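Local coordinates for galactose-1-phosphate uridylyltransferase (Pyrobaculum aerophilum str. IM2, PDB 6K9Z) that transfers uridylyl (UMP) groups between UDP-sugars and hexose 1-phosphates, acting as the galactose-1-phosphate uridylyltransferase of a hyperthermophilic archaeon, at the interface of chains A and B. Numbering follows the deposited sequence. Chains: chain A/B, Galactose-1-phosphate uridylyltransferase.

Contact 1: the interface of chains A and B. Residues chain A 6, 9, 11, 13; chain B 152, 197, 199.
B:Lys199 reaches across the subunit boundary to A:Asp6, its ammonium NZ 2.5 Å from the carboxylate oxygen OD2 in a short salt bridge. The two side chains cross at about a right angle, and NZ takes the anti lone pair of OD2, turned away from the other oxygen. The lysine chain runs extended as far as CE, then bends at its last torsion (chi4 30°), which turns NZ back toward its own chain as well; there it bonds the carbonyl O of B:Tyr197 at 3.1 Å, nearly in line with the C=O bond. On the aspartate, CG lies anti to the backbone N (chi1 -178°), which swings the carboxylate out toward B:Lys199, and OD1 receives the backbone N of A:Thr9 at 3.1 Å from well above the carboxylate plane. One oxygen is thus held within the loop and the other faces the partner. The CB of B:Tyr197 packs on A:Asp6 CA at 3.6 Å, while ring carbon CD2 lies beside the carboxylate, the two planes turned well apart. Nearer the backbone, the lysine methylene CG rests on A:Ile13 CG1 at 3.7 Å.

A:Glu11 forms a second salt bridge, meeting B:Arg152 end-on. NH1 of the guanidinium bonds OE1 at 2.8 Å, and NH2 bonds OE2 on its syn lone pair. The two planes are turned 33° apart, so the fork is twisted rather than flat. Replacing A:Glu11 with a glutamine would probably leave the guanidinium of B:Arg152 without its full charge partner and weaken the paired grip, since an amide nitrogen would stand where one acceptor oxygen had been. B:Lys199 CE also packs near the carboxylate carbon, and the ammonium NZ, not in contact with OE1, may help stabilise the glutamate as an anion. A:Thr9 positions the acceptor: its hydroxyl OG1 donates to OE1 at 2.7 Å, approaching from the same face of the carboxylate plane as B:Arg152 NH1.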
ATOM      1  N   ASP A   6      12.767  -7.871   1.246  1.00 19.22           N
ATOM      2  CA  ASP A   6      12.135  -8.211   2.551  1.00 19.12           C
ATOM      3  C   ASP A   6      12.091  -9.735   2.643  1.00 19.30           C
ATOM      4  O   ASP A   6      11.500 -10.397   1.807  1.00 19.26           O
ATOM      5  CB  ASP A   6      10.761  -7.548   2.656  1.00 18.84           C
ATOM      6  CG  ASP A   6      10.057  -7.798   3.971  1.00 19.37           C
ATOM      7  OD1 ASP A   6      10.130  -8.938   4.455  1.00 18.64           O
ATOM      8  OD2 ASP A   6       9.467  -6.815   4.490  1.00 19.75           O
ATOM      9  N   THR A   9       8.321 -11.018   3.091  1.00 22.74           N
ATOM     10  CA  THR A   9       7.271 -10.768   2.089  1.00 24.19           C
ATOM     11  C   THR A   9       7.784 -10.963   0.658  1.00 24.57           C
ATOM     12  O   THR A   9       6.959 -11.086  -0.221  1.00 25.55           O
ATOM     13  CB  THR A   9       6.703  -9.357   2.267  1.00 24.46           C
ATOM     14  OG1 THR A   9       7.714  -8.425   1.928  1.00 22.23           O
ATOM     15  CG2 THR A   9       6.268  -9.049   3.686  1.00 25.28           C
ATOM     16  N   GLU A  11       9.038  -8.531  -0.844  1.00 23.49           N
ATOM     17  CA  GLU A  11       8.960  -7.215  -1.481  1.00 22.88           C
ATOM     18  C   GLU A  11      10.367  -6.667  -1.693  1.00 21.05           C
ATOM     19  O   GLU A  11      11.266  -6.936  -0.901  1.00 20.29           O
ATOM     20  CB  GLU A  11       8.114  -6.271  -0.639  1.00 23.27           C
ATOM     21  CG  GLU A  11       6.680  -6.734  -0.610  1.00 25.34           C
ATOM     22  CD  GLU A  11       5.863  -6.109   0.513  1.00 26.72           C
ATOM     23  OE1 GLU A  11       6.366  -6.078   1.637  1.00 25.65           O
ATOM     24  OE2 GLU A  11       4.723  -5.731   0.245  1.00 28.95           O
ATOM     25  N   ILE A  13      12.872  -3.236  -2.069  1.00 18.47           N
ATOM     26  CA  ILE A  13      13.054  -1.808  -1.755  1.00 17.89           C
ATOM     27  C   ILE A  13      14.196  -1.284  -2.638  1.00 19.01           C
ATOM     28  O   ILE A  13      15.341  -1.788  -2.529  1.00 18.17           O
ATOM     29  CB  ILE A  13      13.320  -1.584  -0.253  1.00 18.08           C
ATOM     30  CG1 ILE A  13      12.289  -2.352   0.601  1.00 18.15           C
ATOM     31  CG2 ILE A  13      13.325  -0.106   0.084  1.00 18.28           C
ATOM     32  CD1 ILE A  13      12.700  -3.767   0.966  1.00 18.37           C
TER
ATOM     33  N   ARG B 152      -0.825  -9.579   4.541  1.00 17.10           N
ATOM     34  CA  ARG B 152       0.595  -9.265   4.828  1.00 17.72           C
ATOM     35  C   ARG B 152       1.145 -10.225   5.896  1.00 16.85           C
ATOM     36  O   ARG B 152       2.271 -10.724   5.756  1.00 16.76           O
ATOM     37  CB  ARG B 152       0.795  -7.848   5.374  1.00 18.64           C
ATOM     38  CG  ARG B 152       2.277  -7.535   5.638  1.00 20.75           C
ATOM     39  CD  ARG B 152       2.550  -6.036   5.817  1.00 22.60           C
ATOM     40  NE  ARG B 152       2.414  -5.404   4.507  1.00 25.84           N
ATOM     41  CZ  ARG B 152       3.352  -5.403   3.557  1.00 26.55           C
ATOM     42  NH1 ARG B 152       4.531  -5.961   3.764  1.00 27.83           N
ATOM     43  NH2 ARG B 152       3.114  -4.835   2.383  1.00 28.46           N
ATOM     44  N   TYR B 197      15.496  -4.288   5.674  1.00 16.36           N
ATOM     45  CA  TYR B 197      14.433  -4.283   4.628  1.00 16.21           C
ATOM     46  C   TYR B 197      13.362  -3.234   4.934  1.00 16.06           C
ATOM     47  O   TYR B 197      12.183  -3.391   4.450  1.00 15.44           O
ATOM     48  CB  TYR B 197      13.826  -5.686   4.504  1.00 17.03           C
ATOM     49  CG  TYR B 197      13.539  -6.333   5.834  1.00 16.56           C
ATOM     50  CD1 TYR B 197      14.543  -6.983   6.527  1.00 17.93           C
ATOM     51  CD2 TYR B 197      12.296  -6.257   6.426  1.00 16.23           C
ATOM     52  CE1 TYR B 197      14.323  -7.577   7.767  1.00 17.41           C
ATOM     53  CE2 TYR B 197      12.070  -6.783   7.688  1.00 16.12           C
ATOM     54  CZ  TYR B 197      13.068  -7.504   8.337  1.00 16.87           C
ATOM     55  OH  TYR B 197      12.867  -7.979   9.601  1.00 17.24           O
ATOM     56  N   LYS B 199      10.934  -0.186   4.409  1.00 16.45           N
ATOM     57  CA  LYS B 199      10.297   0.349   3.173  1.00 18.31           C
ATOM     58  C   LYS B 199       9.767   1.776   3.372  1.00 17.82           C
ATOM     59  O   LYS B 199       9.533   2.452   2.361  1.00 18.09           O
ATOM     60  CB  LYS B 199       9.075  -0.487   2.783  1.00 20.75           C
ATOM     61  CG  LYS B 199       9.281  -1.988   2.758  1.00 24.45           C
ATOM     62  CD  LYS B 199       7.989  -2.761   2.676  1.00 23.39           C
ATOM     63  CE  LYS B 199       8.183  -4.217   3.035  1.00 25.93           C
ATOM     64  NZ  LYS B 199       9.293  -4.383   4.001  1.00 26.72           N
TER

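Contact 2: the interface of chains A and B. Residues chain A 123, 125, 144, 146, 150; chain B 285, 289, 291.
B:Leu291 sets its CD1 methyl against an apolar group of A:Leu146, A:Leu123 and A:Tyr144. The methyl stands anti to CA (chi2 -174°), which carries it outward from the strand toward the other subunit. It meets A:Leu146 tip to tip, CD1 against CD1 at 3.6 Å. A:Leu123 also comes head-on, its CD2 lying 3.9 Å from the same methyl of B:Leu291. The aromatic residue behaves differently: A:Tyr144 runs alongside B:Leu291, pointing the other way, with ring carbon CD2 at 4.0 Å from CD1 of the leucine. On one face of that ring, A:Phe125 sets its CE1 over the centre, 3.7 Å above the plane, which should limit how the tyrosine can tilt. One face of the phenylalanine in turn lies under the backbone N of B:Ala285, offset toward the rim.

The small CB of B:Ala289 lies between two chain A groups, A:Leu123 CD2 and A:Pro150 CB, each 3.9 Å from it. A:Pro150 CB also touches the carbonyl O of B:Ala289, so the pyrrolidine ring lies against the end of a helix. A:Tyr144 is also a UDP-binding residue, so this packing probably helps support the nucleotide site. In the fold, every-other positions on strands 121-128 and 140-146 of chain A receive helix 284-289 and the start of strand 291-294 of chain B.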
ATOM      1  N   LEU A 123       7.483  -1.241 -16.060  1.00 14.76           N
ATOM      2  CA  LEU A 123       6.393  -0.749 -15.197  1.00 14.28           C
ATOM      3  C   LEU A 123       6.059   0.701 -15.607  1.00 14.91           C
ATOM      4  O   LEU A 123       6.875   1.613 -15.322  1.00 15.25           O
ATOM      5  CB  LEU A 123       6.789  -0.785 -13.721  1.00 14.68           C
ATOM      6  CG  LEU A 123       5.695  -0.276 -12.765  1.00 14.61           C
ATOM      7  CD1 LEU A 123       4.507  -1.245 -12.729  1.00 15.12           C
ATOM      8  CD2 LEU A 123       6.245  -0.088 -11.362  1.00 15.42           C
ATOM      9  N   PHE A 125       3.439   3.833 -14.876  1.00 13.86           N
ATOM     10  CA  PHE A 125       2.485   4.286 -13.845  1.00 13.95           C
ATOM     11  C   PHE A 125       2.344   5.795 -13.909  1.00 14.36           C
ATOM     12  O   PHE A 125       3.168   6.461 -14.522  1.00 14.31           O
ATOM     13  CB  PHE A 125       2.844   3.795 -12.443  1.00 14.32           C
ATOM     14  CG  PHE A 125       4.124   4.322 -11.883  1.00 14.80           C
ATOM     15  CD1 PHE A 125       5.330   3.735 -12.230  1.00 15.54           C
ATOM     16  CD2 PHE A 125       4.123   5.422 -11.036  1.00 15.12           C
ATOM     17  CE1 PHE A 125       6.514   4.196 -11.677  1.00 15.67           C
ATOM     18  CE2 PHE A 125       5.304   5.911 -10.518  1.00 16.13           C
ATOM     19  CZ  PHE A 125       6.508   5.311 -10.839  1.00 16.19           C
ATOM     20  N   TYR A 144       9.542   2.568 -14.912  1.00 15.82           N
ATOM     21  CA  TYR A 144      10.706   1.883 -14.325  1.00 16.04           C
ATOM     22  C   TYR A 144      10.926   0.645 -15.174  1.00 16.06           C
ATOM     23  O   TYR A 144       9.987  -0.171 -15.316  1.00 15.61           O
ATOM     24  CB  TYR A 144      10.485   1.464 -12.882  1.00 16.30           C
ATOM     25  CG  TYR A 144      10.289   2.531 -11.831  1.00 16.48           C
ATOM     26  CD1 TYR A 144      10.678   3.859 -11.995  1.00 16.60           C
ATOM     27  CD2 TYR A 144       9.708   2.170 -10.611  1.00 16.48           C
ATOM     28  CE1 TYR A 144      10.502   4.791 -10.989  1.00 17.33           C
ATOM     29  CE2 TYR A 144       9.543   3.097  -9.595  1.00 16.89           C
ATOM     30  CZ  TYR A 144       9.941   4.408  -9.782  1.00 17.22           C
ATOM     31  OH  TYR A 144       9.768   5.350  -8.823  1.00 17.70           O
ATOM     32  N   LEU A 146      12.965  -2.563 -14.834  1.00 16.10           N
ATOM     33  CA  LEU A 146      13.488  -3.186 -13.612  1.00 16.56           C
ATOM     34  C   LEU A 146      14.119  -4.543 -13.877  1.00 16.73           C
ATOM     35  O   LEU A 146      13.676  -5.291 -14.760  1.00 16.52           O
ATOM     36  CB  LEU A 146      12.329  -3.368 -12.640  1.00 16.42           C
ATOM     37  CG  LEU A 146      11.603  -2.093 -12.204  1.00 16.08           C
ATOM     38  CD1 LEU A 146      10.236  -2.470 -11.667  1.00 15.93           C
ATOM     39  CD2 LEU A 146      12.448  -1.350 -11.206  1.00 17.01           C
ATOM     40  N   PRO A 150       7.738  -6.623 -10.278  1.00 15.94           N
ATOM     41  CA  PRO A 150       7.091  -6.021  -9.108  1.00 16.09           C
ATOM     42  C   PRO A 150       6.248  -7.011  -8.302  1.00 16.83           C
ATOM     43  O   PRO A 150       5.490  -7.804  -8.891  1.00 16.02           O
ATOM     44  CB  PRO A 150       6.202  -4.979  -9.751  1.00 16.13           C
ATOM     45  CG  PRO A 150       6.914  -4.589 -11.032  1.00 16.20           C
ATOM     46  CD  PRO A 150       7.493  -5.902 -11.537  1.00 16.01           C
TER
ATOM     47  N   ALA B 285       3.850   3.268  -7.314  1.00 17.21           N
ATOM     48  CA  ALA B 285       4.825   2.203  -7.074  1.00 17.15           C
ATOM     49  C   ALA B 285       4.371   1.331  -5.906  1.00 16.36           C
ATOM     50  O   ALA B 285       4.347   0.076  -6.009  1.00 15.99           O
ATOM     51  CB  ALA B 285       6.207   2.780  -6.849  1.00 17.88           C
ATOM     52  N   ALA B 289       2.190  -1.528  -7.372  1.00 17.39           N
ATOM     53  CA  ALA B 289       3.200  -2.530  -7.758  1.00 17.53           C
ATOM     54  C   ALA B 289       3.811  -3.255  -6.544  1.00 17.20           C
ATOM     55  O   ALA B 289       4.594  -4.184  -6.718  1.00 17.48           O
ATOM     56  CB  ALA B 289       4.217  -1.869  -8.607  1.00 18.40           C
ATOM     57  N   LEU B 291       6.096  -1.980  -4.853  1.00 17.45           N
ATOM     58  CA  LEU B 291       7.492  -1.529  -4.968  1.00 18.40           C
ATOM     59  C   LEU B 291       7.714  -0.305  -4.081  1.00 18.79           C
ATOM     60  O   LEU B 291       6.898   0.609  -4.128  1.00 18.48           O
ATOM     61  CB  LEU B 291       7.815  -1.028  -6.367  1.00 20.85           C
ATOM     62  CG  LEU B 291       8.355  -1.997  -7.381  1.00 22.85           C
ATOM     63  CD1 LEU B 291       8.721  -1.187  -8.620  1.00 23.81           C
ATOM     64  CD2 LEU B 291       9.528  -2.825  -6.905  1.00 22.87           C
TER

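Contact 1 and contact 2 lie about 14 Å apart, centre to centre, on one two-fold symmetric interface, and each recurs with the chains exchanged. They share no residue, but both involve the start of helix 151-167: its first turn supplies a residue of chain B to contact 1, and the loop just before it supplies one of chain A to contact 2. Salt bridges and apolar packing thus complement each other in joining the subunits, probably as a functional dimer. Contact 2 is nearer the altered active-site position A:Phe140, its centre about 14 Å away against 24 Å for that of contact 1, and shares strand 140-146 with it.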